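Local atomic coordinates of chain length determinant protein (Shigella flexneri, PDB entry 4ZM1), a protein that regulates the chain length of the lipopolysaccharide O-antigen, probably acting as an oligomeric membrane protein in the cell envelope. Residues Tyr101-Asp106 / His225-Val230. Sequence-based numbering, arbitrary orientation.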
loop_
_atom_site.group_PDB
_atom_site.type_symbol
_atom_site.label_atom_id
_atom_site.label_comp_id
_atom_site.label_asym_id
_atom_site.label_seq_id
_atom_site.Cartn_x
_atom_site.Cartn_y
_atom_site.Cartn_z
ATOM N N TYR B 101 26.818 -3.224 -20.946
ATOM C CA TYR B 101 26.740 -3.578 -19.528
ATOM C C TYR B 101 25.547 -2.902 -18.849
ATOM O O TYR B 101 24.837 -3.586 -18.107
ATOM C CB TYR B 101 28.054 -3.291 -18.783
ATOM C CG TYR B 101 29.146 -4.305 -19.076
ATOM C CD1 TYR B 101 28.871 -5.670 -19.107
ATOM C CD2 TYR B 101 30.465 -3.904 -19.277
ATOM C CE1 TYR B 101 29.870 -6.607 -19.384
ATOM C CE2 TYR B 101 31.475 -4.832 -19.547
ATOM C CZ TYR B 101 31.173 -6.183 -19.601
ATOM O OH TYR B 101 32.173 -7.093 -19.874
ATOM N N ILE B 102 25.261 -1.615 -19.170
ATOM C CA ILE B 102 24.092 -0.907 -18.610
ATOM C C ILE B 102 22.787 -1.634 -19.026
ATOM O O ILE B 102 21.919 -1.866 -18.171
ATOM C CB ILE B 102 24.067 0.602 -18.998
ATOM C CG1 ILE B 102 25.173 1.366 -18.237
ATOM C CG2 ILE B 102 22.678 1.219 -18.707
ATOM C CD1 ILE B 102 25.439 2.739 -18.725
ATOM N N GLN B 103 22.689 -2.023 -20.317
ATOM C CA GLN B 103 21.550 -2.738 -20.894
ATOM C C GLN B 103 21.427 -4.156 -20.306
ATOM O O GLN B 103 20.312 -4.626 -20.071
ATOM C CB GLN B 103 21.667 -2.793 -22.437
ATOM C CG GLN B 103 20.449 -3.382 -23.174
ATOM C CD GLN B 103 19.255 -2.453 -23.362
ATOM O OE1 GLN B 103 19.084 -1.428 -22.673
ATOM N NE2 GLN B 103 18.359 -2.836 -24.267
ATOM N N GLN B 104 22.575 -4.822 -20.053
ATOM C CA GLN B 104 22.663 -6.162 -19.459
ATOM C C GLN B 104 22.071 -6.138 -18.040
ATOM O O GLN B 104 21.228 -6.978 -17.722
ATOM C CB GLN B 104 24.135 -6.625 -19.442
ATOM C CG GLN B 104 24.374 -8.055 -18.956
ATOM C CD GLN B 104 25.834 -8.436 -19.062
ATOM O OE1 GLN B 104 26.420 -8.500 -20.152
ATOM N NE2 GLN B 104 26.446 -8.726 -17.928
ATOM N N VAL B 105 22.481 -5.142 -17.220
ATOM C CA VAL B 105 22.011 -4.941 -15.850
ATOM C C VAL B 105 20.510 -4.660 -15.896
ATOM O O VAL B 105 19.769 -5.318 -15.162
ATOM C CB VAL B 105 22.822 -3.846 -15.098
ATOM C CG1 VAL B 105 22.139 -3.428 -13.796
ATOM C CG2 VAL B 105 24.250 -4.324 -14.822
ATOM N N ASP B 106 20.062 -3.777 -16.819
ATOM C CA ASP B 106 18.643 -3.440 -16.994
ATOM C C ASP B 106 17.796 -4.684 -17.308
ATOM O O ASP B 106 16.727 -4.844 -16.711
ATOM C CB ASP B 106 18.446 -2.368 -18.085
ATOM C CG ASP B 106 17.024 -1.812 -18.168
ATOM O OD1 ASP B 106 16.497 -1.334 -17.117
ATOM O OD2 ASP B 106 16.446 -1.819 -19.284
ATOM N N HIS B 225 11.254 0.360 -16.576
ATOM C CA HIS B 225 12.703 0.455 -16.620
ATOM C C HIS B 225 13.113 1.023 -15.256
ATOM O O HIS B 225 12.347 1.777 -14.644
ATOM C CB HIS B 225 13.180 1.293 -17.830
ATOM C CG HIS B 225 13.389 0.494 -19.097
ATOM N ND1 HIS B 225 14.344 0.870 -20.042
ATOM C CD2 HIS B 225 12.774 -0.636 -19.534
ATOM C CE1 HIS B 225 14.266 -0.033 -21.010
ATOM N NE2 HIS B 225 13.341 -0.961 -20.747
ATOM N N ALA B 226 14.268 0.585 -14.744
ATOM C CA ALA B 226 14.699 0.871 -13.386
ATOM C C ALA B 226 15.569 2.067 -13.261
ATOM O O ALA B 226 15.965 2.427 -12.166
ATOM C CB ALA B 226 15.435 -0.335 -12.837
ATOM N N TYR B 227 15.914 2.662 -14.362
ATOM C CA TYR B 227 16.823 3.796 -14.376
ATOM C C TYR B 227 16.417 4.756 -15.474
ATOM O O TYR B 227 15.647 4.412 -16.375
ATOM C CB TYR B 227 18.279 3.275 -14.591
ATOM C CG TYR B 227 18.599 2.906 -16.020
ATOM C CD1 TYR B 227 19.285 3.785 -16.845
ATOM C CD2 TYR B 227 18.179 1.695 -16.562
ATOM C CE1 TYR B 227 19.540 3.477 -18.177
ATOM C CE2 TYR B 227 18.461 1.358 -17.886
ATOM C CZ TYR B 227 19.149 2.249 -18.689
ATOM O OH TYR B 227 19.421 1.903 -19.999
ATOM N N ARG B 228 17.051 5.913 -15.452
ATOM C CA ARG B 228 16.929 6.960 -16.441
ATOM C C ARG B 228 18.339 7.428 -16.785
ATOM O O ARG B 228 19.173 7.520 -15.877
ATOM C CB ARG B 228 16.074 8.107 -15.884
ATOM C CG ARG B 228 15.835 9.218 -16.883
ATOM C CD ARG B 228 14.964 10.344 -16.366
ATOM N NE ARG B 228 15.566 11.196 -15.331
ATOM C CZ ARG B 228 16.360 12.241 -15.564
ATOM N NH1 ARG B 228 16.768 12.514 -16.799
ATOM N NH2 ARG B 228 16.803 12.983 -14.558
ATOM N N TYR B 229 18.621 7.705 -18.067
ATOM C CA TYR B 229 19.911 8.267 -18.456
ATOM C C TYR B 229 19.885 9.775 -18.287
ATOM O O TYR B 229 18.976 10.436 -18.800
ATOM C CB TYR B 229 20.256 7.965 -19.932
ATOM C CG TYR B 229 21.064 6.720 -20.213
ATOM C CD1 TYR B 229 22.397 6.628 -19.835
ATOM C CD2 TYR B 229 20.523 5.672 -20.955
ATOM C CE1 TYR B 229 23.162 5.493 -20.138
ATOM C CE2 TYR B 229 21.276 4.537 -21.274
ATOM C CZ TYR B 229 22.605 4.452 -20.878
ATOM O OH TYR B 229 23.352 3.331 -21.224
ATOM N N VAL B 230 20.884 10.326 -17.601
ATOM C CA VAL B 230 21.073 11.778 -17.497
ATOM C C VAL B 230 22.031 12.115 -18.643
ATOM O O VAL B 230 21.853 13.118 -19.342
ATOM C CB VAL B 230 21.584 12.236 -16.100
ATOM C CG1 VAL B 230 21.985 13.707 -16.114
ATOM C CG2 VAL B 230 20.545 11.986 -15.021
#
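Ile102 and Asp106, one turn apart on the long helix 91-160, meet the side chains of Tyr227, Tyr229 and His225. Ile102 is buried and packs against the hydroxyl ends of both tyrosines. Its CG2 branch touches both and comes 3.6 Å from Tyr227 OH. Its CD1 end sits 3.3 Å from Tyr229 OH, and Tyr229 approaches from the opposite direction. The two rings also touch: CE1 of Tyr227 lies over one face of Tyr229. Phe49 of helix 38-61 meets the Tyr227 ring as well, and Ile12 of strand 6-13 touches its side chain. The contact sets strand 228-229, at an edge of the antiparallel sheet within this chain, and the loop before it against the helix.

Asp106 is also buried. With CG anti to the backbone N (chi1 -171°), its carboxylate extends between the Tyr227 edge and the His225 face. OD1 lies 3.4 Å from Tyr227 CE2. Carboxylate and phenol planes stand 84° apart.

The solvent side is looser, with exposed His225 and Gln103. Asp106 OD2 sits over one face of the imidazole, 3.3 Å from His225 CE1, but its angle to ND1 is poor for a hydrogen bond. Gln103 OE1 stays 4.3 Å from Tyr227 OH. No hydrogen bond joins the two segments. Ile102 packing and the Asp106 carboxylate hold the contact, and that carboxylate could modestly favour a protonated His225.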